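PDB 3O9Z: lipopolysaccharide biosynthesis protein wbpB from Thermus thermophilus, which is an NAD-dependent dehydrogenase that probably oxidises a nucleotide-linked sugar on the pathway to 2,3-diacetamido-2,3-dideoxy-D-mannuronic acid. Local coordinates for residues A[129-134]-A[185-190]; A[140-145]-A[192-197]; A[155-160]-A[244-249]. One frame throughout, in Å; residues are numbered along the deposited sequence. Where two conformers were deposited one is given.

Interaction 1 (A[129-134]-A[185-190]); sequences VLQLRV and GIHFFD. With NAD (nicotinamide-adenine-dinucleotide), chain E; AKG (2-oxoglutaric acid), chain F.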
loop_
_atom_site.group_PDB
_atom_site.type_symbol
_atom_site.label_atom_id
_atom_site.label_comp_id
_atom_site.label_asym_id
_atom_site.label_seq_id
_atom_site.Cartn_x
_atom_site.Cartn_y
_atom_site.Cartn_z
ATOM N N VAL A 129 18.177 9.279 -18.101
ATOM C CA VAL A 129 17.486 9.094 -19.379
ATOM C C VAL A 129 16.874 10.435 -19.825
ATOM O O VAL A 129 15.920 10.943 -19.224
ATOM C CB VAL A 129 16.349 8.047 -19.252
ATOM C CG1 VAL A 129 15.565 7.867 -20.572
ATOM C CG2 VAL A 129 16.933 6.738 -18.781
ATOM N N LEU A 130 17.463 11.002 -20.870
ATOM C CA LEU A 130 16.925 12.219 -21.479
ATOM C C LEU A 130 16.803 11.922 -22.966
ATOM O O LEU A 130 17.695 12.234 -23.755
ATOM C CB LEU A 130 17.872 13.417 -21.257
ATOM C CG LEU A 130 17.825 13.904 -19.812
ATOM C CD1 LEU A 130 19.108 14.659 -19.391
ATOM C CD2 LEU A 130 16.556 14.665 -19.499
ATOM N N GLN A 131 15.754 11.225 -23.391
ATOM C CA GLN A 131 15.763 10.742 -24.764
ATOM C C GLN A 131 15.673 11.826 -25.810
ATOM O O GLN A 131 15.949 11.533 -26.962
ATOM C CB GLN A 131 14.675 9.675 -24.962
ATOM C CG GLN A 131 13.260 10.197 -25.071
ATOM C CD GLN A 131 12.420 10.015 -23.818
ATOM O OE1 GLN A 131 11.210 9.737 -23.922
ATOM N NE2 GLN A 131 13.033 10.085 -22.646
ATOM N N LEU A 132 15.235 13.036 -25.462
ATOM C CA LEU A 132 15.258 14.070 -26.504
ATOM C C LEU A 132 16.669 14.340 -27.027
ATOM O O LEU A 132 16.847 14.754 -28.186
ATOM C CB LEU A 132 14.583 15.354 -26.017
ATOM C CG LEU A 132 13.080 15.265 -25.764
ATOM C CD1 LEU A 132 12.542 16.665 -25.453
ATOM C CD2 LEU A 132 12.409 14.678 -26.966
ATOM N N ARG A 133 17.681 14.094 -26.197
ATOM C CA ARG A 133 19.062 14.333 -26.651
ATOM C C ARG A 133 19.549 13.303 -27.667
ATOM O O ARG A 133 20.623 13.478 -28.259
ATOM C CB ARG A 133 20.037 14.407 -25.477
ATOM C CG ARG A 133 19.733 15.526 -24.514
ATOM C CD ARG A 133 20.863 15.665 -23.519
ATOM N NE ARG A 133 20.643 16.690 -22.516
ATOM C CZ ARG A 133 21.629 17.366 -21.947
ATOM N NH1 ARG A 133 22.891 17.140 -22.311
ATOM N NH2 ARG A 133 21.369 18.256 -21.002
ATOM N N VAL A 134 18.789 12.228 -27.869
ATOM C CA VAL A 134 19.092 11.296 -28.952
ATOM C C VAL A 134 18.028 11.292 -30.049
ATOM O O VAL A 134 18.034 10.468 -30.970
ATOM C CB VAL A 134 19.392 9.862 -28.399
ATOM C CG1 VAL A 134 20.532 9.952 -27.392
ATOM C CG2 VAL A 134 18.136 9.255 -27.731
ATOM N N GLY A 185 7.753 18.801 -17.665
ATOM C CA GLY A 185 8.567 19.872 -18.278
ATOM C C GLY A 185 10.050 19.634 -18.325
ATOM O O GLY A 185 10.716 20.206 -19.203
ATOM N N ILE A 186 10.579 18.730 -17.496
ATOM C CA ILE A 186 12.041 18.576 -17.506
ATOM C C ILE A 186 12.562 18.223 -18.886
ATOM O O ILE A 186 13.689 18.593 -19.255
ATOM C CB ILE A 186 12.479 17.540 -16.461
ATOM C CG1 ILE A 186 14.005 17.633 -16.252
ATOM C CG2 ILE A 186 12.058 16.094 -16.820
ATOM C CD1 ILE A 186 14.360 18.805 -15.388
ATOM N N HIS A 187 11.791 17.487 -19.687
ATOM C CA HIS A 187 12.202 17.136 -21.030
ATOM C C HIS A 187 12.562 18.386 -21.809
ATOM O O HIS A 187 13.613 18.407 -22.457
ATOM C CB HIS A 187 11.071 16.400 -21.757
ATOM C CG HIS A 187 10.952 14.947 -21.419
ATOM N ND1 HIS A 187 11.902 14.011 -21.773
ATOM C CD2 HIS A 187 9.956 14.271 -20.799
ATOM C CE1 HIS A 187 11.496 12.814 -21.382
ATOM N NE2 HIS A 187 10.335 12.948 -20.764
ATOM N N PHE A 188 11.663 19.348 -21.821
ATOM C CA PHE A 188 11.948 20.522 -22.638
ATOM C C PHE A 188 12.878 21.519 -21.953
ATOM O O PHE A 188 13.632 22.182 -22.691
ATOM C CB PHE A 188 10.688 21.157 -23.259
ATOM C CG PHE A 188 9.842 21.966 -22.315
ATOM C CD1 PHE A 188 8.675 21.441 -21.806
ATOM C CD2 PHE A 188 10.191 23.276 -21.996
ATOM C CE1 PHE A 188 7.889 22.166 -20.949
ATOM C CE2 PHE A 188 9.401 24.003 -21.137
ATOM C CZ PHE A 188 8.257 23.430 -20.617
ATOM N N PHE A 189 12.847 21.657 -20.623
ATOM C CA PHE A 189 13.841 22.522 -19.966
ATOM C C PHE A 189 15.225 21.969 -20.309
ATOM O O PHE A 189 16.176 22.734 -20.575
ATOM C CB PHE A 189 13.581 22.753 -18.474
ATOM C CG PHE A 189 12.336 23.548 -18.226
ATOM C CD1 PHE A 189 12.219 24.862 -18.667
ATOM C CD2 PHE A 189 11.271 22.984 -17.552
ATOM C CE1 PHE A 189 11.050 25.565 -18.451
ATOM C CE2 PHE A 189 10.130 23.708 -17.304
ATOM C CZ PHE A 189 9.988 24.981 -17.788
ATOM N N ASP A 190 15.371 20.645 -20.279
ATOM C CA ASP A 190 16.642 20.040 -20.615
ATOM C C ASP A 190 17.021 20.206 -22.082
ATOM O O ASP A 190 18.189 20.517 -22.396
ATOM C CB ASP A 190 16.653 18.573 -20.173
ATOM C CG ASP A 190 17.985 17.940 -20.446
ATOM O OD1 ASP A 190 18.890 18.152 -19.601
ATOM O OD2 ASP A 190 18.097 17.338 -21.534
HETATM P PA NAD E . 4.299 4.503 -12.506
HETATM O O1A NAD E . 3.620 3.800 -13.620
HETATM O O2A NAD E . 3.520 5.171 -11.361
HETATM O O5B NAD E . 5.252 3.370 -11.957
HETATM C C5B NAD E . 5.983 3.720 -10.815
HETATM C C4B NAD E . 6.492 2.415 -10.155
HETATM O O4B NAD E . 7.415 2.709 -9.074
HETATM C C3B NAD E . 5.287 1.701 -9.482
HETATM O O3B NAD E . 5.150 0.344 -9.951
HETATM C C2B NAD E . 5.564 1.807 -7.972
HETATM O O2B NAD E . 5.067 0.711 -7.190
HETATM C C1B NAD E . 7.120 1.765 -8.037
HETATM N N9A NAD E . 7.706 2.255 -6.762
HETATM C C8A NAD E . 7.246 3.022 -5.735
HETATM N N7A NAD E . 8.163 3.130 -4.777
HETATM C C5A NAD E . 9.228 2.342 -5.136
HETATM C C6A NAD E . 10.502 2.008 -4.538
HETATM N N6A NAD E . 10.826 2.485 -3.297
HETATM N N1A NAD E . 11.240 1.211 -5.302
HETATM C C2A NAD E . 11.002 0.695 -6.500
HETATM N N3A NAD E . 9.800 0.971 -7.069
HETATM C C4A NAD E . 8.979 1.793 -6.405
HETATM O O3 NAD E . 5.254 5.628 -13.123
HETATM P PN NAD E . 6.062 5.695 -14.459
HETATM O O1N NAD E . 5.265 6.515 -15.473
HETATM O O2N NAD E . 6.543 4.324 -14.848
HETATM O O5D NAD E . 7.259 6.691 -14.100
HETATM C C5D NAD E . 8.373 6.043 -13.539
HETATM C C4D NAD E . 9.557 7.010 -13.719
HETATM O O4D NAD E . 9.815 7.034 -15.140
HETATM C C3D NAD E . 9.329 8.456 -13.258
HETATM O O3D NAD E . 10.641 8.958 -12.846
HETATM C C2D NAD E . 8.966 9.143 -14.584
HETATM O O2D NAD E . 9.328 10.515 -14.600
HETATM C C1D NAD E . 9.722 8.369 -15.671
HETATM N N1N NAD E . 9.064 8.413 -16.977
HETATM C C2N NAD E . 9.770 8.716 -18.045
HETATM C C3N NAD E . 9.267 8.772 -19.329
HETATM C C7N NAD E . 10.198 9.203 -20.387
HETATM O O7N NAD E . 11.436 9.083 -20.267
HETATM N N7N NAD E . 9.604 9.593 -21.508
HETATM C C4N NAD E . 7.911 8.458 -19.495
HETATM C C5N NAD E . 7.211 8.055 -18.357
HETATM C C6N NAD E . 7.788 8.014 -17.090
HETATM C C1 AKG F . 6.260 11.266 -18.325
HETATM O O1 AKG F . 5.040 11.003 -18.493
HETATM O O2 AKG F . 6.790 11.207 -17.210
HETATM C C2 AKG F . 7.155 11.540 -19.429
HETATM O O5 AKG F . 8.336 11.777 -19.187
HETATM C C3 AKG F . 6.641 11.566 -20.844
HETATM C C4 AKG F . 6.307 13.016 -21.190
HETATM C C5 AKG F . 5.610 13.176 -22.527
HETATM O O3 AKG F . 4.655 12.428 -22.811
HETATM O O4 AKG F . 6.003 14.041 -23.313
HETATM O O HOH W 1 14.662 14.102 -22.794
#
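At the cofactor and 2-oxoglutarate site, Gln131 and His187 meet, brought together from the loop after strand 126-128 and from helix 186-196. Gln131 NE2 lies at the edge of the imidazole, 3.4 Å from His187 CE1; the amide and ring planes are nearly perpendicular. The Gln131 amide pairs with the nicotinamide carboxamide through both its ends: OE1 accepts from NAD N7N at 2.9 Å and NE2 donates to NAD O7N at 3.0 Å. His187 turns NE2 to the keto oxygen O5 of 2-oxoglutarate (2.8 Å), while a water bridges its ND1 to Leu132 N. Behind the pocket Arg133 meets Asp190 side-on: NE reaches the syn lone pair of OD2 at 2.8 Å in an almost straight bond (172°), and NH2 donates to OD1, also at 2.8 Å, less straight and from out of the carboxylate plane. The methyls of Leu130 shield this buried carboxylate. An alanine in place of Arg133, lacking both guanidinium bonds, would probably leave the buried carboxylate of Asp190 with its charge unmatched within this contact. A loop of the Rossmann side and a helix of the C-terminal domain together line the site where NAD and 2-oxoglutarate bind, consistent with the Gfo/Idh/MocA fold.

Interaction 2 (A[140-145]-A[192-197]); sequences ALKERL and LAWLFG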
loop_
_atom_site.group_PDB
_atom_site.type_symbol
_atom_site.label_atom_id
_atom_site.label_comp_id
_atom_site.label_asym_id
_atom_site.label_seq_id
_atom_site.Cartn_x
_atom_site.Cartn_y
_atom_site.Cartn_z
ATOM N N ALA A 140 19.635 16.957 -35.292
ATOM C CA ALA A 140 19.792 17.689 -36.558
ATOM C C ALA A 140 19.647 19.202 -36.313
ATOM O O ALA A 140 20.436 20.024 -36.815
ATOM C CB ALA A 140 18.787 17.176 -37.590
ATOM N N LEU A 141 18.630 19.575 -35.539
ATOM C CA LEU A 141 18.432 20.969 -35.146
ATOM C C LEU A 141 19.645 21.559 -34.444
ATOM O O LEU A 141 20.059 22.698 -34.741
ATOM C CB LEU A 141 17.185 21.082 -34.265
ATOM C CG LEU A 141 16.866 22.457 -33.668
ATOM C CD1 LEU A 141 16.747 23.511 -34.780
ATOM C CD2 LEU A 141 15.527 22.346 -32.925
ATOM N N LYS A 142 20.215 20.818 -33.499
ATOM C CA LYS A 142 21.355 21.301 -32.759
ATOM C C LYS A 142 22.537 21.561 -33.684
ATOM O O LYS A 142 23.256 22.542 -33.526
ATOM C CB LYS A 142 21.710 20.344 -31.624
ATOM C CG LYS A 142 22.919 20.813 -30.847
ATOM C CD LYS A 142 23.285 19.908 -29.695
ATOM C CE LYS A 142 24.131 20.639 -28.677
ATOM N NZ LYS A 142 25.550 20.596 -29.121
ATOM N N GLU A 143 22.711 20.707 -34.685
ATOM C CA GLU A 143 23.806 20.925 -35.625
ATOM C C GLU A 143 23.600 22.205 -36.417
ATOM O O GLU A 143 24.546 22.980 -36.595
ATOM C CB GLU A 143 23.948 19.718 -36.551
ATOM C CG GLU A 143 24.529 18.541 -35.820
ATOM C CD GLU A 143 25.772 18.935 -35.045
ATOM O OE1 GLU A 143 26.800 19.205 -35.707
ATOM O OE2 GLU A 143 25.712 19.004 -33.791
ATOM N N ARG A 144 22.374 22.427 -36.882
ATOM C CA ARG A 144 22.077 23.610 -37.682
ATOM C C ARG A 144 22.285 24.877 -36.860
ATOM O O ARG A 144 22.744 25.891 -37.393
ATOM C CB ARG A 144 20.653 23.594 -38.230
ATOM C CG ARG A 144 20.337 22.521 -39.270
ATOM C CD ARG A 144 18.992 22.741 -39.934
ATOM N NE ARG A 144 17.851 22.763 -39.018
ATOM C CZ ARG A 144 17.191 21.678 -38.624
ATOM N NH1 ARG A 144 17.598 20.481 -39.022
ATOM N NH2 ARG A 144 16.156 21.782 -37.807
ATOM N N LEU A 145 21.949 24.831 -35.570
ATOM C CA LEU A 145 22.112 25.997 -34.698
ATOM C C LEU A 145 23.574 26.360 -34.444
ATOM O O LEU A 145 23.909 27.537 -34.286
ATOM C CB LEU A 145 21.402 25.752 -33.358
ATOM C CG LEU A 145 19.881 25.840 -33.475
ATOM C CD1 LEU A 145 19.230 25.145 -32.269
ATOM C CD2 LEU A 145 19.414 27.287 -33.581
ATOM N N LEU A 192 16.156 22.668 -23.976
ATOM C CA LEU A 192 16.543 24.068 -24.150
ATOM C C LEU A 192 17.905 24.363 -23.546
ATOM O O LEU A 192 18.663 25.137 -24.142
ATOM C CB LEU A 192 15.512 24.987 -23.514
ATOM C CG LEU A 192 14.145 24.936 -24.217
ATOM C CD1 LEU A 192 13.089 25.632 -23.340
ATOM C CD2 LEU A 192 14.143 25.512 -25.667
ATOM N N ALA A 193 18.247 23.774 -22.402
ATOM C CA ALA A 193 19.565 23.964 -21.803
ATOM C C ALA A 193 20.635 23.365 -22.706
ATOM O O ALA A 193 21.726 23.940 -22.886
ATOM C CB ALA A 193 19.605 23.354 -20.368
ATOM N N TRP A 194 20.374 22.173 -23.218
ATOM C CA TRP A 194 21.295 21.504 -24.148
ATOM C C TRP A 194 21.559 22.337 -25.410
ATOM O O TRP A 194 22.721 22.486 -25.833
ATOM C CB TRP A 194 20.681 20.144 -24.510
ATOM C CG TRP A 194 21.426 19.273 -25.451
ATOM C CD1 TRP A 194 22.698 18.784 -25.293
ATOM C CD2 TRP A 194 20.881 18.644 -26.617
ATOM N NE1 TRP A 194 22.977 17.924 -26.337
ATOM C CE2 TRP A 194 21.870 17.789 -27.135
ATOM C CE3 TRP A 194 19.630 18.681 -27.242
ATOM C CZ2 TRP A 194 21.676 17.042 -28.302
ATOM C CZ3 TRP A 194 19.426 17.921 -28.392
ATOM C CH2 TRP A 194 20.451 17.112 -28.908
ATOM N N LEU A 195 20.509 22.914 -26.000
ATOM C CA LEU A 195 20.678 23.729 -27.198
ATOM C C LEU A 195 21.232 25.123 -26.906
ATOM O O LEU A 195 22.045 25.619 -27.695
ATOM C CB LEU A 195 19.343 23.886 -27.910
ATOM C CG LEU A 195 18.683 22.593 -28.415
ATOM C CD1 LEU A 195 17.292 22.931 -28.970
ATOM C CD2 LEU A 195 19.561 21.946 -29.506
ATOM N N PHE A 196 20.811 25.731 -25.811
ATOM C CA PHE A 196 20.943 27.182 -25.643
ATOM C C PHE A 196 21.629 27.623 -24.363
ATOM O O PHE A 196 21.785 28.824 -24.116
ATOM C CB PHE A 196 19.585 27.877 -25.750
ATOM C CG PHE A 196 18.844 27.606 -27.027
ATOM C CD1 PHE A 196 19.409 27.939 -28.252
ATOM C CD2 PHE A 196 17.582 27.035 -27.008
ATOM C CE1 PHE A 196 18.705 27.722 -29.440
ATOM C CE2 PHE A 196 16.873 26.814 -28.156
ATOM C CZ PHE A 196 17.432 27.145 -29.397
ATOM N N GLY A 197 22.041 26.688 -23.522
ATOM C CA GLY A 197 22.740 27.072 -22.298
ATOM C C GLY A 197 21.965 27.479 -21.072
ATOM O O GLY A 197 20.810 27.101 -20.896
#
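Residues 140-145 and 192-196 are short helical runs whose N-to-C directions differ by 30°, so the two helices travel roughly the same way. Their axes come within 10.6 Å, and the closest pair of CA atoms belongs to Lys142 and Leu195, at 6.1 Å. The second helix gives way to Gly197, a glycine of positive phi.

Lys142 carries much of the contact with its aliphatic chain. CG stands anti to the backbone N (chi1 179°), which starts the chain on its way out from helix 136-146. CD then lies over one face of the Trp194 indole, 3.9 Å from the centroid of the six-membered ring and displaced toward its rim, a CH-pi contact. The ammonium group lies beyond: NZ is 5.1 Å from the centroid of the five-membered ring, at most a weak cation-pi attraction. Nearer the backbone, Leu195 sends its CD2 methyl against the root of the same lysine, and Lys142 CB to Leu195 CD2, at 3.4 Å, is tighter than usual for two carbons.

Further along, Leu145 meets Phe196 at about a right angle, its CD1 touching CE1 at 3.9 Å and lying at a similar distance from CZ. Leu141 CD2 and Leu195 CD1 come together more loosely, at 4.4 Å. On the sheet side Val154 packs against Phe196.

No hydrogen bond joins the two segments. The pairing therefore rests on dispersion and close fit, with a lysine serving mainly through its methylenes and its charge probably contributing little.

Interaction 3 (A[155-160]-A[244-249]); sequences VLTYVT and RTYRSI. With AKG (2-oxoglutaric acid), chain F.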
loop_
_atom_site.group_PDB
_atom_site.type_symbol
_atom_site.label_atom_id
_atom_site.label_comp_id
_atom_site.label_asym_id
_atom_site.label_seq_id
_atom_site.Cartn_x
_atom_site.Cartn_y
_atom_site.Cartn_z
ATOM N N VAL A 155 9.782 29.497 -29.683
ATOM C CA VAL A 155 8.501 29.214 -29.052
ATOM C C VAL A 155 8.468 27.709 -28.831
ATOM O O VAL A 155 8.599 26.926 -29.779
ATOM C CB VAL A 155 7.324 29.637 -29.944
ATOM C CG1 VAL A 155 6.018 29.216 -29.302
ATOM C CG2 VAL A 155 7.345 31.153 -30.142
ATOM N N LEU A 156 8.314 27.293 -27.580
ATOM C CA LEU A 156 8.304 25.859 -27.225
ATOM C C LEU A 156 6.898 25.576 -26.739
ATOM O O LEU A 156 6.393 26.243 -25.824
ATOM C CB LEU A 156 9.243 25.645 -26.019
ATOM C CG LEU A 156 9.651 24.215 -25.692
ATOM C CD1 LEU A 156 8.493 23.369 -25.185
ATOM C CD2 LEU A 156 10.406 23.541 -26.861
ATOM N N THR A 157 6.229 24.615 -27.388
ATOM C CA THR A 157 4.878 24.225 -26.998
ATOM C C THR A 157 4.865 22.728 -26.752
ATOM O O THR A 157 5.376 21.951 -27.569
ATOM C CB THR A 157 3.913 24.522 -28.162
ATOM O OG1 THR A 157 4.055 25.900 -28.527
ATOM C CG2 THR A 157 2.456 24.305 -27.716
ATOM N N TYR A 158 4.415 22.329 -25.567
ATOM C CA TYR A 158 4.590 20.945 -25.125
ATOM C C TYR A 158 3.277 20.497 -24.503
ATOM O O TYR A 158 2.981 20.825 -23.340
ATOM C CB TYR A 158 5.751 20.874 -24.103
ATOM C CG TYR A 158 6.342 19.495 -23.962
ATOM C CD1 TYR A 158 5.700 18.494 -23.223
ATOM C CD2 TYR A 158 7.517 19.171 -24.628
ATOM C CE1 TYR A 158 6.285 17.223 -23.100
ATOM C CE2 TYR A 158 8.085 17.909 -24.549
ATOM C CZ TYR A 158 7.477 16.946 -23.780
ATOM O OH TYR A 158 8.015 15.676 -23.677
ATOM N N VAL A 159 2.487 19.747 -25.255
ATOM C CA VAL A 159 1.163 19.326 -24.805
ATOM C C VAL A 159 1.168 17.811 -24.895
ATOM O O VAL A 159 1.491 17.225 -25.929
ATOM C CB VAL A 159 0.046 19.861 -25.724
ATOM C CG1 VAL A 159 -1.280 19.405 -25.165
ATOM C CG2 VAL A 159 0.058 21.389 -25.792
ATOM N N THR A 160 0.907 17.133 -23.786
ATOM C CA THR A 160 0.884 15.678 -23.810
ATOM C C THR A 160 -0.259 15.192 -22.915
ATOM O O THR A 160 -0.225 15.351 -21.688
ATOM C CB THR A 160 2.267 15.091 -23.458
ATOM O OG1 THR A 160 2.176 13.654 -23.526
ATOM C CG2 THR A 160 2.703 15.507 -22.056
ATOM N N ARG A 244 -3.549 13.723 -29.382
ATOM C CA ARG A 244 -3.515 14.182 -27.987
ATOM C C ARG A 244 -2.148 14.651 -27.521
ATOM O O ARG A 244 -1.968 14.923 -26.331
ATOM C CB ARG A 244 -4.075 13.105 -27.056
ATOM C CG ARG A 244 -5.505 12.778 -27.438
ATOM C CD ARG A 244 -6.150 11.682 -26.615
ATOM N NE ARG A 244 -7.586 11.864 -26.781
ATOM C CZ ARG A 244 -8.377 12.426 -25.875
ATOM N NH1 ARG A 244 -7.908 12.776 -24.686
ATOM N NH2 ARG A 244 -9.662 12.572 -26.151
ATOM N N THR A 245 -1.197 14.745 -28.441
ATOM C CA THR A 245 0.113 15.294 -28.151
ATOM C C THR A 245 0.502 16.291 -29.236
ATOM O O THR A 245 0.142 16.169 -30.426
ATOM C CB THR A 245 1.218 14.242 -28.058
ATOM O OG1 THR A 245 1.468 13.699 -29.358
ATOM C CG2 THR A 245 0.829 13.111 -27.065
ATOM N N TYR A 246 1.312 17.247 -28.811
ATOM C CA TYR A 246 1.890 18.245 -29.694
ATOM C C TYR A 246 3.145 18.751 -29.000
ATOM O O TYR A 246 3.058 19.445 -27.989
ATOM C CB TYR A 246 0.898 19.381 -29.954
ATOM C CG TYR A 246 1.466 20.475 -30.840
ATOM C CD1 TYR A 246 1.810 20.195 -32.162
ATOM C CD2 TYR A 246 1.670 21.760 -30.360
ATOM C CE1 TYR A 246 2.356 21.180 -32.978
ATOM C CE2 TYR A 246 2.194 22.766 -31.180
ATOM C CZ TYR A 246 2.530 22.456 -32.483
ATOM O OH TYR A 246 3.072 23.447 -33.276
ATOM N N ARG A 247 4.304 18.391 -29.545
ATOM C CA ARG A 247 5.593 18.722 -28.955
ATOM C C ARG A 247 6.434 19.423 -29.989
ATOM O O ARG A 247 6.908 18.792 -30.944
ATOM C CB ARG A 247 6.324 17.487 -28.410
ATOM C CG ARG A 247 5.552 16.671 -27.365
ATOM C CD ARG A 247 6.411 15.442 -27.006
ATOM N NE ARG A 247 5.724 14.461 -26.169
ATOM C CZ ARG A 247 5.108 13.377 -26.632
ATOM N NH1 ARG A 247 4.983 13.207 -27.955
ATOM N NH2 ARG A 247 4.599 12.482 -25.788
ATOM N N SER A 248 6.550 20.740 -29.835
ATOM C CA SER A 248 7.021 21.598 -30.925
ATOM C C SER A 248 8.076 22.566 -30.405
ATOM O O SER A 248 7.899 23.208 -29.359
ATOM C CB SER A 248 5.851 22.413 -31.490
ATOM O OG SER A 248 6.313 23.535 -32.222
ATOM N N ILE A 249 9.190 22.665 -31.126
ATOM C CA ILE A 249 10.151 23.757 -30.918
ATOM C C ILE A 249 10.222 24.575 -32.200
ATOM O O ILE A 249 10.534 24.054 -33.293
ATOM C CB ILE A 249 11.516 23.289 -30.396
ATOM C CG1 ILE A 249 12.426 24.503 -30.152
ATOM C CG2 ILE A 249 12.180 22.283 -31.341
ATOM C CD1 ILE A 249 13.687 24.149 -29.360
HETATM C C1 AKG F . 6.260 11.266 -18.325
HETATM O O1 AKG F . 5.040 11.003 -18.493
HETATM O O2 AKG F . 6.790 11.207 -17.210
HETATM C C2 AKG F . 7.155 11.540 -19.429
HETATM O O5 AKG F . 8.336 11.777 -19.187
HETATM C C3 AKG F . 6.641 11.566 -20.844
HETATM C C4 AKG F . 6.307 13.016 -21.190
HETATM C C5 AKG F . 5.610 13.176 -22.527
HETATM O O3 AKG F . 4.655 12.428 -22.811
HETATM O O4 AKG F . 6.003 14.041 -23.313
HETATM O O HOH W 2 6.160 25.825 -30.693
#
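Tyr158 and Arg247 form a non-hydrogen-bonded pair of two antiparallel strands, with their side chains on the same face of the sheet, and the arginine chain runs over the phenol ring. Arg247 CG stands above the centre of the Tyr158 ring, 4.0 Å from the centroid and 12° off its normal, a CH-pi contact. From CG to NE the chain is extended, which carries NE toward the phenol oxygen; the guanidinium plane is turned 73° from that of the ring. Both groups then converge on the distal carboxylate of 2-oxoglutarate. Tyr158 OH donates to O4 at 2.6 Å, and Arg247 NE reaches the same oxygen at 2.9 Å, with a weak bond from NH2 besides. The stronger bond of Arg247 NH2 goes to O3, at 3.0 Å. Thr160 adds a further bond: OG1, anti to its backbone N (chi1 -179°), donates to O3 and is itself bonded to Arg162. Each carboxylate oxygen thus has more than one donor, and the positive guanidinium is likely to stabilise the negative charge.

Thr157, Val159, Tyr246 and Ser248 lie on the other face of the sheet. The Thr157 methyl CG2 sits at the edge of the Tyr246 ring, 3.8 Å from CD2. A water joins Thr157 OG1, Ser248 OG and Val155 O; His308 also binds Thr157 OG1, and Glu255 takes the hydroxyls of Tyr246 and Ser248. Between the faces, the hydrogen-bonded pairs Thr157-Ser248 and Val159-Tyr246 each make two backbone bonds.

Strand 152-160 is flanked by strands 245-251 and 221-228 in the mixed sheet of the C-terminal domain, and helices 136-146 and 186-196 cover the face that carries Leu156, Tyr158 and Ile249.

Overall arrangement
Along the chain the segments interleave: 129-134, 140-145 and 155-160 come first, and their partners 185-190, 192-197 and 244-249 follow in the same order. Interactions 1 and 2 share helix 186-196, with centres about 12 Å apart, and meet where Arg133 packs on Trp194. Interaction 3, its centre about 13 Å from that of interaction 1 and 17 Å from that of interaction 2, lies in the sheet beneath. Phe188 rests on Leu156 and Tyr158, while Ile249 touches Leu141, Leu192 and Leu195. Interactions 1 and 3 both bind 2-oxoglutarate, and interaction 1 ties the Rossmann side to the C-terminal domain, so the ligand site lies where the two domains meet.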